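Local coordinates for ProQ/FinO domain-containing protein (Neisseria meningitidis, PDB 3MW6) that probably binds RNA as a FinO-like chaperone, a member of the ProQ/FinO family built largely from helices, at residues S22-K25 against Q26-I30; M29-D32 against H33-K37; G36-D39 against V40-R43. All coordinates share one frame; numbering follows the deposited sequence.

Contact 1: residues S22-K25 against Q26-I30; sequences SKKK and QTEMI
Gln26 opens the second segment by sending its backbone N to Ser22 O, 2.6 Å away, in the first main-chain bond of helix 23-37. Its CB leans on the same carbonyl oxygen, but the extended side chain leads away from segment 22-25: OE1 accepts from Asp63 N and NE2 donates to Thr20 O, linking the first turn to a residue just ahead of the helix and to one far later in the chain. Ser22 itself is the N-cap, its OG accepting from Lys25 N at 3.1 Å. Thr27 comes next and grips Lys23 O twice, with OG1 at 2.7 Å and with its own N at 3.0 Å. The two donors reach that oxygen from opposite faces of the carbonyl plane. A chi1 of -57° sets OG1 beside the backbone N and aims it toward the N-terminal end of the helix, at Lys23 O, while Thr27 also packs on Val70 of helix 64-76. Glu28 N bonds to Lys24 O, and its carboxylate lies among the aliphatic parts of two lysines. OE2 of Glu28 sits 3.6 Å from Lys24 CE, and OE1 approaches Lys25 CD from a chain running at about a right angle to its own. Neither ammonium closes a salt bridge with Glu28: Lys24 NZ stays 4.7 Å from Glu28 OE2. Met29, present as selenomethionine, bonds through N to Lys25 O, with CG resting 3.3 Å from that oxygen. Its SE lies 4.0 Å from Lys25 CG, the lysine bending at chi2 (65°) as it crosses the selenomethionine. The cap and the threonine hydroxyl thus add side-chain bonds to the backbone pattern of the first turn, whereas the lysine and glutamate charges probably attract each other only loosely across an exposed surface.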
loop_
_atom_site.group_PDB
_atom_site.type_symbol
_atom_site.label_atom_id
_atom_site.label_comp_id
_atom_site.label_asym_id
_atom_site.label_seq_id
_atom_site.Cartn_x
_atom_site.Cartn_y
_atom_site.Cartn_z
ATOM N N SER A 22 0.672 24.556 17.761
ATOM C CA SER A 22 -0.459 24.545 16.844
ATOM C C SER A 22 -0.403 23.278 16.000
ATOM O O SER A 22 0.601 23.001 15.344
ATOM C CB SER A 22 -0.457 25.797 15.962
ATOM O OG SER A 22 -1.247 25.622 14.800
ATOM N N LYS A 23 -1.489 22.516 16.026
ATOM C CA LYS A 23 -1.622 21.265 15.281
ATOM C C LYS A 23 -1.474 21.495 13.772
ATOM O O LYS A 23 -0.748 20.781 13.074
ATOM C CB LYS A 23 -2.995 20.639 15.576
ATOM C CG LYS A 23 -3.019 19.114 15.616
ATOM C CD LYS A 23 -4.372 18.572 16.093
ATOM C CE LYS A 23 -5.415 18.543 14.974
ATOM N NZ LYS A 23 -6.730 18.002 15.439
ATOM N N LYS A 24 -2.193 22.492 13.269
ATOM C CA LYS A 24 -2.106 22.846 11.858
ATOM C C LYS A 24 -0.680 23.282 11.498
ATOM O O LYS A 24 -0.146 22.920 10.448
ATOM C CB LYS A 24 -3.092 23.966 11.526
ATOM C CG LYS A 24 -2.722 24.732 10.271
ATOM C CD LYS A 24 -3.788 25.738 9.885
ATOM C CE LYS A 24 -3.525 26.284 8.490
ATOM N NZ LYS A 24 -4.720 26.976 7.931
ATOM N N LYS A 25 -0.064 24.060 12.379
ATOM C CA LYS A 25 1.281 24.546 12.123
ATOM C C LYS A 25 2.311 23.421 12.268
ATOM O O LYS A 25 3.206 23.293 11.429
ATOM C CB LYS A 25 1.607 25.739 13.020
ATOM C CG LYS A 25 3.006 26.320 12.811
ATOM C CD LYS A 25 3.188 26.928 11.421
ATOM C CE LYS A 25 4.608 27.486 11.264
ATOM N NZ LYS A 25 4.798 28.302 10.025
ATOM N N GLN A 26 2.173 22.585 13.300
ATOM C CA GLN A 26 3.068 21.429 13.426
ATOM C C GLN A 26 2.996 20.499 12.202
ATOM O O GLN A 26 4.009 19.940 11.771
ATOM C CB GLN A 26 2.819 20.625 14.710
ATOM C CG GLN A 26 3.870 19.525 14.870
ATOM C CD GLN A 26 3.819 18.787 16.197
ATOM O OE1 GLN A 26 4.405 17.708 16.327
ATOM N NE2 GLN A 26 3.135 19.366 17.198
ATOM N N THR A 27 1.796 20.348 11.641
ATOM C CA THR A 27 1.586 19.497 10.460
ATOM C C THR A 27 2.271 20.018 9.186
ATOM O O THR A 27 2.853 19.245 8.428
ATOM C CB THR A 27 0.094 19.276 10.188
ATOM O OG1 THR A 27 -0.507 18.693 11.351
ATOM C CG2 THR A 27 -0.100 18.345 9.001
ATOM N N GLU A 28 2.206 21.322 8.949
ATOM C CA GLU A 28 2.956 21.897 7.847
ATOM C C GLU A 28 4.455 21.724 8.079
ATOM O O GLU A 28 5.192 21.394 7.154
ATOM C CB GLU A 28 2.621 23.373 7.672
ATOM C CG GLU A 28 1.267 23.614 7.055
ATOM C CD GLU A 28 0.728 24.989 7.375
ATOM O OE1 GLU A 28 1.470 25.781 7.994
ATOM O OE2 GLU A 28 -0.437 25.275 7.017
HETATM N N MSE A 29 4.908 21.939 9.310
HETATM C CA MSE A 29 6.341 21.863 9.591
HETATM C C MSE A 29 6.866 20.450 9.348
HETATM O O MSE A 29 7.994 20.272 8.860
HETATM C CB MSE A 29 6.661 22.296 11.032
HETATM C CG MSE A 29 6.455 23.783 11.352
HETATM SE SE MSE A 29 6.317 24.119 13.290
HETATM C CE MSE A 29 8.217 23.921 13.757
ATOM N N ILE A 30 6.049 19.451 9.687
ATOM C CA ILE A 30 6.467 18.057 9.581
ATOM C C ILE A 30 6.630 17.661 8.126
ATOM O O ILE A 30 7.605 17.003 7.749
ATOM C CB ILE A 30 5.468 17.101 10.240
ATOM C CG1 ILE A 30 5.470 17.316 11.755
ATOM C CG2 ILE A 30 5.831 15.662 9.917
ATOM C CD1 ILE A 30 4.436 16.504 12.497
#

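Contact 2: residues M29-D32 against H33-K37; sequences MIAD and HIYGK
Ile30 and Ile34 lie side by side one turn apart and point the same way, the CG2 branch of Ile30 meeting CD1 of Ile34 at 3.8 Å. CG2 of Ile30 is anti to the backbone N, with CG1 beside that nitrogen, and so this branch faces the next turn. The pair forms part of the buried side of helix 23-37: Ile30 packs on Leu66, Ile67 and Val70 of helix 64-76, and Ile34 on Phe41. Ala31 and Tyr35 make the neighbouring pair, in looser touch, with Ala31 CB 4.4 Å from Tyr35 CD1. The tyrosine ring lies closer to the backbone, CD1 standing 3.3 Å from Ala31 O in an oblique approach. Ala31 O also accepts from Tyr35 N at 2.8 Å, almost straight (177°). Farther out, Tyr35 OH is hydrogen-bonded to His74 ND1, and the two rings meet with planes at about 45°. His33 turns differently: its CB rests 3.4 Å from Met29 O, and CG, anti to the backbone N, carries the ring away from the preceding turn, while Lys37 CB lies 4.3 Å above one face of the imidazole, toward its rim. Asp32 bonds through its carbonyl O to Gly36 N at 3.0 Å, a more bent bond (135°) than its predecessors. Chemically, the contact sorts the helix into faces, with branched aliphatic groups turned to the core, a tyrosine whose hydroxyl is held by a histidine at the core's border, and an exposed aspartate; the bond to the histidine probably restricts rotation of the phenol hydroxyl.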
loop_
_atom_site.group_PDB
_atom_site.type_symbol
_atom_site.label_atom_id
_atom_site.label_comp_id
_atom_site.label_asym_id
_atom_site.label_seq_id
_atom_site.Cartn_x
_atom_site.Cartn_y
_atom_site.Cartn_z
HETATM N N MSE A 29 4.908 21.939 9.310
HETATM C CA MSE A 29 6.341 21.863 9.591
HETATM C C MSE A 29 6.866 20.450 9.348
HETATM O O MSE A 29 7.994 20.272 8.860
HETATM C CB MSE A 29 6.661 22.296 11.032
HETATM C CG MSE A 29 6.455 23.783 11.352
HETATM SE SE MSE A 29 6.317 24.119 13.290
HETATM C CE MSE A 29 8.217 23.921 13.757
ATOM N N ILE A 30 6.049 19.451 9.687
ATOM C CA ILE A 30 6.467 18.057 9.581
ATOM C C ILE A 30 6.630 17.661 8.126
ATOM O O ILE A 30 7.605 17.003 7.749
ATOM C CB ILE A 30 5.468 17.101 10.240
ATOM C CG1 ILE A 30 5.470 17.316 11.755
ATOM C CG2 ILE A 30 5.831 15.662 9.917
ATOM C CD1 ILE A 30 4.436 16.504 12.497
ATOM N N ALA A 31 5.663 18.075 7.318
ATOM C CA ALA A 31 5.656 17.788 5.891
ATOM C C ALA A 31 6.851 18.446 5.217
ATOM O O ALA A 31 7.596 17.788 4.490
ATOM C CB ALA A 31 4.340 18.262 5.256
ATOM N N ASP A 32 7.057 19.733 5.486
ATOM C CA ASP A 32 8.216 20.447 4.926
ATOM C C ASP A 32 9.522 19.782 5.356
ATOM O O ASP A 32 10.419 19.569 4.545
ATOM C CB ASP A 32 8.220 21.925 5.331
ATOM C CG ASP A 32 7.066 22.709 4.719
ATOM O OD1 ASP A 32 6.358 22.179 3.824
ATOM O OD2 ASP A 32 6.868 23.867 5.145
ATOM N N HIS A 33 9.630 19.432 6.630
ATOM C CA HIS A 33 10.817 18.710 7.064
ATOM C C HIS A 33 11.019 17.449 6.222
ATOM O O HIS A 33 12.070 17.242 5.635
ATOM C CB HIS A 33 10.761 18.352 8.557
ATOM C CG HIS A 33 11.974 17.610 9.028
ATOM N ND1 HIS A 33 13.096 18.249 9.505
ATOM C CD2 HIS A 33 12.264 16.287 9.039
ATOM C CE1 HIS A 33 14.016 17.352 9.811
ATOM N NE2 HIS A 33 13.536 16.153 9.541
ATOM N N ILE A 34 9.988 16.617 6.148
ATOM C CA ILE A 34 10.092 15.311 5.506
ATOM C C ILE A 34 10.358 15.378 4.001
ATOM O O ILE A 34 11.206 14.648 3.483
ATOM C CB ILE A 34 8.826 14.459 5.788
ATOM C CG1 ILE A 34 8.967 13.738 7.134
ATOM C CG2 ILE A 34 8.577 13.485 4.676
ATOM C CD1 ILE A 34 7.649 13.252 7.689
ATOM N N TYR A 35 9.625 16.228 3.289
ATOM C CA TYR A 35 9.834 16.342 1.848
ATOM C C TYR A 35 11.149 17.042 1.531
ATOM O O TYR A 35 11.688 16.876 0.444
ATOM C CB TYR A 35 8.685 17.100 1.171
ATOM C CG TYR A 35 7.430 16.286 1.010
ATOM C CD1 TYR A 35 6.293 16.583 1.748
ATOM C CD2 TYR A 35 7.381 15.217 0.127
ATOM C CE1 TYR A 35 5.134 15.850 1.611
ATOM C CE2 TYR A 35 6.224 14.477 -0.018
ATOM C CZ TYR A 35 5.104 14.801 0.734
ATOM O OH TYR A 35 3.948 14.075 0.609
ATOM N N GLY A 36 11.645 17.830 2.483
ATOM C CA GLY A 36 12.885 18.567 2.309
ATOM C C GLY A 36 14.090 17.687 2.575
ATOM O O GLY A 36 15.067 17.730 1.837
ATOM N N LYS A 37 14.005 16.857 3.607
ATOM C CA LYS A 37 15.139 16.040 4.017
ATOM C C LYS A 37 15.241 14.668 3.340
ATOM O O LYS A 37 16.340 14.186 3.078
ATOM C CB LYS A 37 15.137 15.855 5.535
ATOM C CG LYS A 37 16.167 14.842 5.996
ATOM C CD LYS A 37 16.304 14.832 7.501
ATOM C CE LYS A 37 17.411 13.889 7.931
ATOM N NZ LYS A 37 17.763 14.096 9.360
#

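Contact 3: residues G36-D39 against V40-R43; sequences GKYD and VFKR
Asp39 and Arg43 form a salt bridge one turn apart, Asp39 OD1 to Arg43 NH1 at 2.9 Å, in the one of the arginine's two conformers described here; carboxylate and guanidinium planes are then turned 74° from each other. In that conformer, bends at chi2 and chi3 bring the arginine across the aspartate at a slant, with Asp39 CB over one guanidinium face. The backbone repeats the pairing, Arg43 N donating to Asp39 O at 2.9 Å. Beside it, Lys42 N donates to Tyr38 O at 3.0 Å. On the inner side Tyr38 CB approaches the edge of the Phe41 ring, 3.8 Å from CD1. Lys42 curls back at chi3 and chi4 to the end of the preceding helix, where NZ bonds to Tyr35 O and, weakly, to Gly36 O at 3.2 Å. Farther out, Leu55 of helix 51-58 packs against both Tyr38 and Phe41, and Phe41 meets the ring of His74 edge-to-face. Together these contacts make a tight junction between two consecutive helices: Tyr38 ends the helical course of 23-37 and serves as N-cap residue of the short helix 39-42 in this ProQ/FinO domain.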
loop_
_atom_site.group_PDB
_atom_site.type_symbol
_atom_site.label_atom_id
_atom_site.label_comp_id
_atom_site.label_asym_id
_atom_site.label_seq_id
_atom_site.Cartn_x
_atom_site.Cartn_y
_atom_site.Cartn_z
ATOM N N GLY A 36 11.645 17.830 2.483
ATOM C CA GLY A 36 12.885 18.567 2.309
ATOM C C GLY A 36 14.090 17.687 2.575
ATOM O O GLY A 36 15.067 17.730 1.837
ATOM N N LYS A 37 14.005 16.857 3.607
ATOM C CA LYS A 37 15.139 16.040 4.017
ATOM C C LYS A 37 15.241 14.668 3.340
ATOM O O LYS A 37 16.340 14.186 3.078
ATOM C CB LYS A 37 15.137 15.855 5.535
ATOM C CG LYS A 37 16.167 14.842 5.996
ATOM C CD LYS A 37 16.304 14.832 7.501
ATOM C CE LYS A 37 17.411 13.889 7.931
ATOM N NZ LYS A 37 17.763 14.096 9.360
ATOM N N TYR A 38 14.106 14.032 3.065
ATOM C CA TYR A 38 14.123 12.635 2.632
ATOM C C TYR A 38 13.775 12.479 1.172
ATOM O O TYR A 38 12.650 12.750 0.774
ATOM C CB TYR A 38 13.157 11.786 3.478
ATOM C CG TYR A 38 13.553 11.719 4.920
ATOM C CD1 TYR A 38 12.783 12.331 5.895
ATOM C CD2 TYR A 38 14.727 11.077 5.312
ATOM C CE1 TYR A 38 13.153 12.286 7.229
ATOM C CE2 TYR A 38 15.104 11.029 6.645
ATOM C CZ TYR A 38 14.305 11.634 7.594
ATOM O OH TYR A 38 14.655 11.604 8.917
ATOM N N ASP A 39 14.732 12.007 0.381
ATOM C CA ASP A 39 14.491 11.768 -1.034
ATOM C C ASP A 39 13.385 10.735 -1.324
ATOM O O ASP A 39 12.665 10.874 -2.309
ATOM C CB ASP A 39 15.791 11.402 -1.755
ATOM C CG ASP A 39 16.532 12.626 -2.269
ATOM O OD1 ASP A 39 16.533 12.843 -3.504
ATOM O OD2 ASP A 39 17.092 13.384 -1.441
ATOM N N VAL A 40 13.239 9.702 -0.497
ATOM C CA VAL A 40 12.169 8.733 -0.765
ATOM C C VAL A 40 10.801 9.413 -0.738
ATOM O O VAL A 40 9.903 9.036 -1.476
ATOM C CB VAL A 40 12.175 7.525 0.187
ATOM C CG1 VAL A 40 13.449 6.716 -0.000
ATOM C CG2 VAL A 40 11.999 7.973 1.637
ATOM N N PHE A 41 10.644 10.430 0.098
ATOM C CA PHE A 41 9.406 11.201 0.091
ATOM C C PHE A 41 9.341 12.200 -1.053
ATOM O O PHE A 41 8.337 12.288 -1.739
ATOM C CB PHE A 41 9.187 11.880 1.436
ATOM C CG PHE A 41 8.727 10.928 2.500
ATOM C CD1 PHE A 41 9.642 10.263 3.304
ATOM C CD2 PHE A 41 7.380 10.643 2.650
ATOM C CE1 PHE A 41 9.215 9.362 4.274
ATOM C CE2 PHE A 41 6.945 9.736 3.622
ATOM C CZ PHE A 41 7.870 9.102 4.430
ATOM N N LYS A 42 10.419 12.936 -1.279
ATOM C CA LYS A 42 10.415 13.971 -2.304
ATOM C C LYS A 42 10.160 13.366 -3.683
ATOM O O LYS A 42 9.515 13.975 -4.539
ATOM C CB LYS A 42 11.751 14.743 -2.270
ATOM C CG LYS A 42 11.945 15.755 -3.390
ATOM C CD LYS A 42 13.403 16.287 -3.437
ATOM C CE LYS A 42 13.722 17.288 -2.317
ATOM N NZ LYS A 42 14.439 16.683 -1.149
ATOM N N ARG A 43 10.656 12.151 -3.889
ATOM C CA ARG A 43 10.520 11.487 -5.183
ATOM C C ARG A 43 9.420 10.415 -5.230
ATOM O O ARG A 43 9.292 9.699 -6.213
ATOM C CB ARG A 43 11.867 10.905 -5.616
ATOM C CG ARG A 43 12.855 11.971 -6.052
ATOM C CD ARG A 43 14.178 11.844 -5.326
ATOM N NE ARG A 43 14.954 10.691 -5.779
ATOM C CZ ARG A 43 16.203 10.759 -6.223
ATOM N NH1 ARG A 43 16.824 11.932 -6.274
ATOM N NH2 ARG A 43 16.831 9.654 -6.611
#

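The three contacts overlap in series along one continuous run, 22-43. Contact 1 starts helix 23-37, contact 2 occupies its later turns, and contact 3 carries its end into helix 39-42. Centres of contacts 1 and 2 are 10 Å apart, those of contacts 2 and 3 are 8 Å apart, and those of contacts 1 and 3 are 18 Å apart. Met29 and Ile30 belong to both of the first two, Gly36 and Lys37 to both of the last two. Contacts 2 and 3 also touch where Ile34 CG2 lies 3.4 Å from Phe41 CG. The series leads from a surface-exposed helix start to a partly buried helix junction within the ProQ/FinO family region.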